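Local coordinates for putative beta-lactamase-inhibitor-like PepSY-like domain-containing protein (PDB 3ELG) that is of unknown function but has a BLIP-like fold of the PepSY-like family and is probably periplasmic, at residues D51-L55 with I66-N70; Y90-V96 with L107-L113. All coordinates share one frame; numbering follows the deposited sequence.

Contact 1 (51-55 with 66-70) and contact 2 (90-96 with 107-113) lie at the open ends of two successive beta hairpins, strands 54-57/63-67 and 95-101/104-109, and the first closes before the second opens. Their centres are about 14 Å apart. Strands 63-67 and 95-101 are neighbours in one antiparallel sheet, where the two contacts meet directly: Cys68 N lies 2.7 Å from Val96 O, a probable hydrogen bond. Side chains of contact 1 touch helix 15-24, and those of contact 2 touch helix 80-89. The continuous sheet with helices packed on it is consistent with the BLIP-like fold assigned to this PepSY-like protein.

Contact 1: D51-L55 with I66-N70; sequences DGIEL and IDCKN
Glu54 and Asp67 face each other as an antiparallel hydrogen-bonded pair, Glu54 N reaching Asp67 O at 3.0 Å and Asp67 N reaching Glu54 O at 2.8 Å. Leu55 and Ile66 follow as a non-hydrogen-bonded pair whose side chains lie on the other face of the sheet from Glu54 and Asp67. There Leu55 makes its contact through one branch: CD2 comes within 3.7 Å of Ile66 CG2, and the two side chains cross obliquely. Both leucine and isoleucine are buried, against Ile21 and Met20 of helix 15-24 respectively.

These pairs belong to the open end of the hairpin formed by strands 54-57 and 63-67, two neighbours in the antiparallel sheet of the BLIP-like fold. Beyond the last bridge, Ile53 still lies over the opposite backbone, its CG2 3.4 Å from Asp67 O, while its CD1 passes Cys68 SG at a looser 4.3 Å.

On the Glu54 face Lys69 folds back over the strand ends. The bend at chi2 (-58°), followed by an extended tail, carries CE past Gly52 O and delivers NZ to Glu54 OE2 at 2.9 Å, a salt bridge. The same ammonium group meets Asp67 OD2 at 3.2 Å, from well above the carboxylate plane (68° out of it). Lys48 also forms a salt bridge with Glu54 OE2, which therefore has two cationic partners. Lys69 NZ, bonded to both acids, probably offsets the approach of Glu54 OE1 to Asp67 OD2, 4.4 Å apart. Asp67 also holds the backbone of Lys69: OD1 accepts from Lys69 N, an Asx turn that ties the carboxylate to the start of the loop. Asp51 OD1 makes a second Asx turn with Ile53 N.

Contact 2: Y90-V96 with L107-L113; sequences YNGHKTV and LTLENGL
Glu110 reaches across to His93 and Lys94 with a folded side chain. Its CB lies 4.2 Å from Val96 CG1. CG sits between the backbone N and the carbonyl carbon (chi1 78°), and a further bend at chi2 (-76°) turns the carboxylate toward the chain at 93-94. At the tip, OE1 accepts from Lys94 N at 2.8 Å, nearly in line with its C-O bond, and OE2 approaches His93 CD2 at 3.4 Å. The imidazole and carboxylate planes stand almost perpendicular, 83° apart. OE2 also receives Asn111 N, so backbone donors from both segments hold the carboxylate.

Leu109 CD1 meets the edge of the His93 ring at CD2, 3.7 Å away, while Leu109 CD2 packs beside Thr95 OG1. Leu109 and Thr95 both touch Met86 of helix 80-89. Behind these side chains the strands of hairpin 95-101/104-109 are joined by Val96 N to Thr108 O, 2.9 Å, whereas the return bond from Glu110 N to Lys94 O is weak. A type I turn from Leu109 to Gly112 then leads toward strand 114-117.

Where backbone pairing weakens at the hairpin's open end, the Glu110 carboxylate thus joins the two segments, taking Lys94 N on OE1 and Asn111 N on OE2, with His93 CD2 beside OE2.

Contact 1: D51-L55 with I66-N70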
ATOM      1  N   ASP A  51      -1.665  14.905  -2.176  1.00 15.30           N
ATOM      2  CA  ASP A  51      -3.072  14.764  -1.816  1.00 15.57           C
ATOM      3  C   ASP A  51      -3.347  13.974  -0.539  1.00 16.41           C
ATOM      4  O   ASP A  51      -4.502  13.783  -0.127  1.00 17.44           O
ATOM      5  CB  ASP A  51      -3.889  14.203  -2.999  1.00 18.75           C
ATOM      6  CG  ASP A  51      -3.666  12.734  -3.256  1.00 22.71           C
ATOM      7  OD1 ASP A  51      -2.807  12.115  -2.599  1.00 16.57           O
ATOM      8  OD2 ASP A  51      -4.351  12.207  -4.178  1.00 21.01           O
ATOM      9  N   GLY A  52      -2.279  13.542   0.106  1.00 15.85           N
ATOM     10  CA  GLY A  52      -2.381  12.879   1.408  1.00 14.37           C
ATOM     11  C   GLY A  52      -2.247  11.362   1.356  1.00 14.12           C
ATOM     12  O   GLY A  52      -2.086  10.695   2.368  1.00 15.18           O
ATOM     13  N   ILE A  53      -2.358  10.790   0.158  1.00 13.86           N
ATOM     14  CA  ILE A  53      -2.154   9.348   0.024  1.00 14.66           C
ATOM     15  C   ILE A  53      -0.762   8.944   0.511  1.00 15.23           C
ATOM     16  O   ILE A  53       0.201   9.671   0.290  1.00 14.07           O
ATOM     17  CB  ILE A  53      -2.417   8.866  -1.434  1.00 13.71           C
ATOM     18  CG1 ILE A  53      -3.915   9.031  -1.792  1.00 15.60           C
ATOM     19  CG2 ILE A  53      -1.949   7.424  -1.676  1.00 15.13           C
ATOM     20  CD1 ILE A  53      -4.186   8.747  -3.261  1.00 16.41           C
ATOM     21  N   GLU A  54      -0.654   7.751   1.130  1.00 13.51           N
ATOM     22  CA  GLU A  54       0.630   7.273   1.650  1.00 12.27           C
ATOM     23  C   GLU A  54       0.872   5.895   1.073  1.00 13.84           C
ATOM     24  O   GLU A  54      -0.017   5.022   1.088  1.00 15.98           O
ATOM     25  CB  GLU A  54       0.584   7.213   3.189  1.00 15.57           C
ATOM     26  CG  GLU A  54       0.345   8.556   3.793  1.00 18.06           C
ATOM     27  CD  GLU A  54       0.237   8.516   5.310  1.00 34.30           C
ATOM     28  OE1 GLU A  54       0.521   7.463   5.895  1.00 33.43           O
ATOM     29  OE2 GLU A  54      -0.155   9.543   5.903  1.00 35.32           O
ATOM     30  N   LEU A  55       2.058   5.740   0.530  1.00 15.09           N
ATOM     31  CA  LEU A  55       2.524   4.479  -0.073  1.00 14.36           C
ATOM     32  C   LEU A  55       3.792   4.053   0.602  1.00 16.08           C
ATOM     33  O   LEU A  55       4.594   4.870   1.005  1.00 20.81           O
ATOM     34  CB  LEU A  55       2.778   4.721  -1.562  1.00 15.10           C
ATOM     35  CG  LEU A  55       1.664   5.378  -2.357  1.00 15.27           C
ATOM     36  CD1 LEU A  55       2.100   5.668  -3.803  1.00 17.80           C
ATOM     37  CD2 LEU A  55       0.362   4.511  -2.339  1.00 14.33           C
ATOM     38  N   ILE A  66      -0.560   0.482   0.485  1.00 15.15           N
ATOM     39  CA  ILE A  66      -1.224   1.535  -0.280  1.00 12.36           C
ATOM     40  C   ILE A  66      -2.364   2.060   0.567  1.00 15.04           C
ATOM     41  O   ILE A  66      -3.366   1.362   0.773  1.00 17.71           O
ATOM     42  CB  ILE A  66      -1.749   1.030  -1.629  1.00 14.40           C
ATOM     43  CG1 ILE A  66      -0.618   0.503  -2.494  1.00 14.07           C
ATOM     44  CG2 ILE A  66      -2.520   2.125  -2.395  1.00 16.01           C
ATOM     45  CD1 ILE A  66      -1.078  -0.333  -3.662  1.00 14.86           C
ATOM     46  N   ASP A  67      -2.218   3.300   1.036  1.00 15.50           N
ATOM     47  CA  ASP A  67      -3.197   3.926   1.943  1.00 13.05           C
ATOM     48  C   ASP A  67      -3.859   5.144   1.296  1.00 14.55           C
ATOM     49  O   ASP A  67      -3.281   6.233   1.243  1.00 14.72           O
ATOM     50  CB  ASP A  67      -2.559   4.289   3.298  1.00 15.90           C
ATOM     51  CG  ASP A  67      -3.567   4.788   4.319  1.00 20.55           C
ATOM     52  OD1 ASP A  67      -4.778   4.907   4.003  1.00 17.40           O
ATOM     53  OD2 ASP A  67      -3.127   5.014   5.479  1.00 21.79           O
ATOM     54  N   CYS A  68      -5.064   4.915   0.785  1.00 14.30           N
ATOM     55  CA  CYS A  68      -5.828   5.981   0.111  1.00 15.95           C
ATOM     56  C   CYS A  68      -6.752   6.780   1.012  1.00 15.94           C
ATOM     57  O   CYS A  68      -7.534   7.595   0.554  1.00 17.29           O
ATOM     58  CB  CYS A  68      -6.567   5.436  -1.075  1.00 16.74           C
ATOM     59  SG  CYS A  68      -5.410   4.774  -2.347  1.00 18.46           S
ATOM     60  N   LYS A  69      -6.569   6.559   2.304  1.00 17.36           N
ATOM     61  CA  LYS A  69      -7.177   7.363   3.351  1.00 17.92           C
ATOM     62  C   LYS A  69      -8.697   7.200   3.393  1.00 18.95           C
ATOM     63  O   LYS A  69      -9.184   6.275   4.027  1.00 19.29           O
ATOM     64  CB  LYS A  69      -6.766   8.803   3.183  1.00 17.30           C
ATOM     65  CG  LYS A  69      -5.243   8.984   3.279  1.00 21.87           C
ATOM     66  CD  LYS A  69      -4.698   8.490   4.592  1.00 26.87           C
ATOM     67  CE  LYS A  69      -3.245   8.823   4.759  1.00 30.84           C
ATOM     68  NZ  LYS A  69      -2.638   8.101   5.931  1.00 38.75           N
ATOM     69  N   ASN A  70      -9.435   8.064   2.702  1.00 20.54           N
ATOM     70  CA  ASN A  70     -10.915   7.916   2.628  1.00 21.62           C
ATOM     71  C   ASN A  70     -11.427   7.488   1.268  1.00 23.05           C
ATOM     72  O   ASN A  70     -12.642   7.357   1.031  1.00 24.81           O
ATOM     73  CB  ASN A  70     -11.650   9.195   3.021  1.00 23.82           C
ATOM     74  CG  ASN A  70     -11.212   9.728   4.339  1.00 31.47           C
ATOM     75  OD1 ASN A  70     -10.763  10.870   4.433  1.00 47.89           O
ATOM     76  ND2 ASN A  70     -11.323   8.912   5.376  1.00 32.93           N
TER

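Contact 2: Y90-V96 with L107-L113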
ATOM      1  N   TYR A  90     -18.344  -8.292   2.126  1.00 23.14           N
ATOM      2  CA  TYR A  90     -18.215  -6.951   2.657  1.00 25.92           C
ATOM      3  C   TYR A  90     -18.642  -6.005   1.525  1.00 25.64           C
ATOM      4  O   TYR A  90     -18.059  -4.974   1.253  1.00 28.19           O
ATOM      5  CB  TYR A  90     -16.772  -6.742   3.298  1.00 22.41           C
ATOM      6  CG  TYR A  90     -16.406  -7.808   4.363  1.00 23.10           C
ATOM      7  CD1 TYR A  90     -16.781  -7.661   5.729  1.00 23.60           C
ATOM      8  CD2 TYR A  90     -15.755  -8.986   4.019  1.00 23.77           C
ATOM      9  CE1 TYR A  90     -16.454  -8.649   6.715  1.00 18.01           C
ATOM     10  CE2 TYR A  90     -15.461  -9.996   4.992  1.00 26.79           C
ATOM     11  CZ  TYR A  90     -15.829  -9.820   6.342  1.00 28.13           C
ATOM     12  OH  TYR A  90     -15.561 -10.827   7.295  1.00 23.85           O
ATOM     13  N   ASN A  91     -19.726  -6.387   0.862  1.00 27.96           N
ATOM     14  CA  ASN A  91     -20.251  -5.580  -0.246  1.00 29.70           C
ATOM     15  C   ASN A  91     -20.663  -4.171   0.148  1.00 30.94           C
ATOM     16  O   ASN A  91     -21.154  -3.911   1.257  1.00 31.92           O
ATOM     17  CB  ASN A  91     -21.423  -6.280  -0.934  1.00 32.29           C
ATOM     18  CG  ASN A  91     -22.123  -5.380  -1.943  1.00 41.83           C
ATOM     19  OD1 ASN A  91     -23.063  -4.658  -1.599  1.00 54.88           O
ATOM     20  ND2 ASN A  91     -21.680  -5.430  -3.200  1.00 44.52           N
ATOM     21  N   GLY A  92     -20.450  -3.251  -0.780  1.00 30.12           N
ATOM     22  CA  GLY A  92     -20.804  -1.842  -0.559  1.00 31.68           C
ATOM     23  C   GLY A  92     -19.811  -1.087   0.327  1.00 32.71           C
ATOM     24  O   GLY A  92     -19.919   0.129   0.502  1.00 35.71           O
ATOM     25  N   HIS A  93     -18.871  -1.825   0.908  1.00 30.34           N
ATOM     26  CA  HIS A  93     -17.780  -1.223   1.720  1.00 29.45           C
ATOM     27  C   HIS A  93     -16.598  -0.910   0.832  1.00 26.03           C
ATOM     28  O   HIS A  93     -16.360  -1.600  -0.125  1.00 27.62           O
ATOM     29  CB  HIS A  93     -17.336  -2.131   2.859  1.00 31.55           C
ATOM     30  CG  HIS A  93     -18.295  -2.158   4.008  1.00 37.93           C
ATOM     31  ND1 HIS A  93     -19.655  -1.982   3.845  1.00 47.48           N
ATOM     32  CD2 HIS A  93     -18.096  -2.348   5.334  1.00 43.50           C
ATOM     33  CE1 HIS A  93     -20.252  -2.058   5.021  1.00 43.02           C
ATOM     34  NE2 HIS A  93     -19.329  -2.278   5.941  1.00 50.91           N
ATOM     35  N   LYS A  94     -15.898   0.165   1.160  1.00 24.08           N
ATOM     36  CA  LYS A  94     -14.703   0.568   0.400  1.00 22.32           C
ATOM     37  C   LYS A  94     -13.480   0.034   1.072  1.00 18.43           C
ATOM     38  O   LYS A  94     -13.327   0.239   2.259  1.00 17.65           O
ATOM     39  CB  LYS A  94     -14.462   2.077   0.481  1.00 22.39           C
ATOM     40  CG  LYS A  94     -14.996   2.963  -0.597  1.00 36.03           C
ATOM     41  CD  LYS A  94     -14.636   4.381  -0.176  1.00 39.70           C
ATOM     42  CE  LYS A  94     -15.266   5.411  -1.045  1.00 43.21           C
ATOM     43  NZ  LYS A  94     -14.581   6.731  -0.843  1.00 46.81           N
ATOM     44  N   THR A  95     -12.572  -0.577   0.312  1.00 16.92           N
ATOM     45  CA  THR A  95     -11.214  -0.812   0.821  1.00 15.48           C
ATOM     46  C   THR A  95     -10.377   0.437   0.609  1.00 15.63           C
ATOM     47  O   THR A  95     -10.108   0.834  -0.512  1.00 17.66           O
ATOM     48  CB  THR A  95     -10.500  -2.013   0.103  1.00 17.10           C
ATOM     49  OG1 THR A  95     -11.239  -3.206   0.397  1.00 17.49           O
ATOM     50  CG2 THR A  95      -9.040  -2.172   0.548  1.00 16.54           C
ATOM     51  N   VAL A  96      -9.932   1.003   1.705  1.00 14.18           N
ATOM     52  CA  VAL A  96      -9.216   2.301   1.663  1.00 12.38           C
ATOM     53  C   VAL A  96      -7.721   2.141   1.859  1.00 12.94           C
ATOM     54  O   VAL A  96      -6.940   3.079   1.588  1.00 15.04           O
ATOM     55  CB  VAL A  96      -9.790   3.338   2.680  1.00 14.30           C
ATOM     56  CG1 VAL A  96     -11.296   3.630   2.357  1.00 17.24           C
ATOM     57  CG2 VAL A  96      -9.546   2.930   4.131  1.00 14.29           C
ATOM     58  N   LEU A 107      -6.649  -5.976   4.156  1.00 12.08           N
ATOM     59  CA  LEU A 107      -7.457  -4.905   3.602  1.00 13.02           C
ATOM     60  C   LEU A 107      -8.223  -4.183   4.676  1.00 14.95           C
ATOM     61  O   LEU A 107      -8.934  -4.779   5.444  1.00 14.73           O
ATOM     62  CB  LEU A 107      -8.447  -5.438   2.592  1.00 11.88           C
ATOM     63  CG  LEU A 107      -7.904  -5.881   1.208  1.00 12.71           C
ATOM     64  CD1 LEU A 107      -6.920  -7.031   1.209  1.00 15.42           C
ATOM     65  CD2 LEU A 107      -9.047  -6.129   0.255  1.00 16.85           C
ATOM     66  N   THR A 108      -8.071  -2.860   4.707  1.00 14.34           N
ATOM     67  CA  THR A 108      -8.728  -2.044   5.715  1.00 15.70           C
ATOM     68  C   THR A 108      -9.876  -1.271   5.106  1.00 17.62           C
ATOM     69  O   THR A 108      -9.755  -0.593   4.075  1.00 15.87           O
ATOM     70  CB  THR A 108      -7.781  -1.065   6.419  1.00 17.17           C
ATOM     71  OG1 THR A 108      -6.649  -1.775   6.906  1.00 17.79           O
ATOM     72  CG2 THR A 108      -8.514  -0.405   7.594  1.00 18.46           C
ATOM     73  N   LEU A 109     -11.031  -1.419   5.730  1.00 17.22           N
ATOM     74  CA  LEU A 109     -12.240  -0.768   5.231  1.00 15.30           C
ATOM     75  C   LEU A 109     -12.357   0.640   5.816  1.00 13.24           C
ATOM     76  O   LEU A 109     -11.661   1.016   6.773  1.00 16.53           O
ATOM     77  CB  LEU A 109     -13.512  -1.566   5.559  1.00 18.20           C
ATOM     78  CG  LEU A 109     -13.430  -3.041   5.142  1.00 26.28           C
ATOM     79  CD1 LEU A 109     -14.735  -3.808   5.413  1.00 23.58           C
ATOM     80  CD2 LEU A 109     -13.054  -3.161   3.655  1.00 35.60           C
ATOM     81  N   GLU A 110     -13.297   1.358   5.242  1.00 18.04           N
ATOM     82  CA  GLU A 110     -13.533   2.753   5.616  1.00 20.20           C
ATOM     83  C   GLU A 110     -13.866   2.861   7.100  1.00 22.80           C
ATOM     84  O   GLU A 110     -13.566   3.867   7.744  1.00 23.36           O
ATOM     85  CB  GLU A 110     -14.679   3.363   4.794  1.00 22.50           C
ATOM     86  CG  GLU A 110     -16.047   2.930   5.294  1.00 29.46           C
ATOM     87  CD  GLU A 110     -16.413   1.501   4.909  1.00 40.95           C
ATOM     88  OE1 GLU A 110     -16.527   1.227   3.685  1.00 37.02           O
ATOM     89  OE2 GLU A 110     -16.582   0.665   5.835  1.00 37.60           O
ATOM     90  N   ASN A 111     -14.529   1.827   7.617  1.00 21.91           N
ATOM     91  CA  ASN A 111     -14.932   1.770   9.038  1.00 22.20           C
ATOM     92  C   ASN A 111     -13.839   1.265   9.978  1.00 23.59           C
ATOM     93  O   ASN A 111     -14.018   1.142  11.189  1.00 24.04           O
ATOM     94  CB  ASN A 111     -16.239   0.984   9.214  1.00 21.31           C
ATOM     95  CG  ASN A 111     -16.052  -0.523   9.085  1.00 22.36           C
ATOM     96  OD1 ASN A 111     -15.026  -0.994   8.613  1.00 23.64           O
ATOM     97  ND2 ASN A 111     -17.051  -1.284   9.509  1.00 26.06           N
ATOM     98  N   GLY A 112     -12.686   0.988   9.399  1.00 21.03           N
ATOM     99  CA  GLY A 112     -11.539   0.564  10.151  1.00 16.98           C
ATOM    100  C   GLY A 112     -11.386  -0.932  10.376  1.00 17.97           C
ATOM    101  O   GLY A 112     -10.434  -1.393  10.994  1.00 19.28           O
ATOM    102  N   LEU A 113     -12.389  -1.668   9.948  1.00 17.83           N
ATOM    103  CA  LEU A 113     -12.297  -3.132   9.970  1.00 16.75           C
ATOM    104  C   LEU A 113     -11.106  -3.534   9.114  1.00 17.69           C
ATOM    105  O   LEU A 113     -10.948  -2.990   8.020  1.00 18.59           O
ATOM    106  CB  LEU A 113     -13.560  -3.745   9.390  1.00 18.73           C
ATOM    107  CG  LEU A 113     -14.187  -4.952  10.060  1.00 29.92           C
ATOM    108  CD1 LEU A 113     -14.384  -4.686  11.573  1.00 19.46           C
ATOM    109  CD2 LEU A 113     -15.488  -5.301   9.314  1.00 23.11           C
TER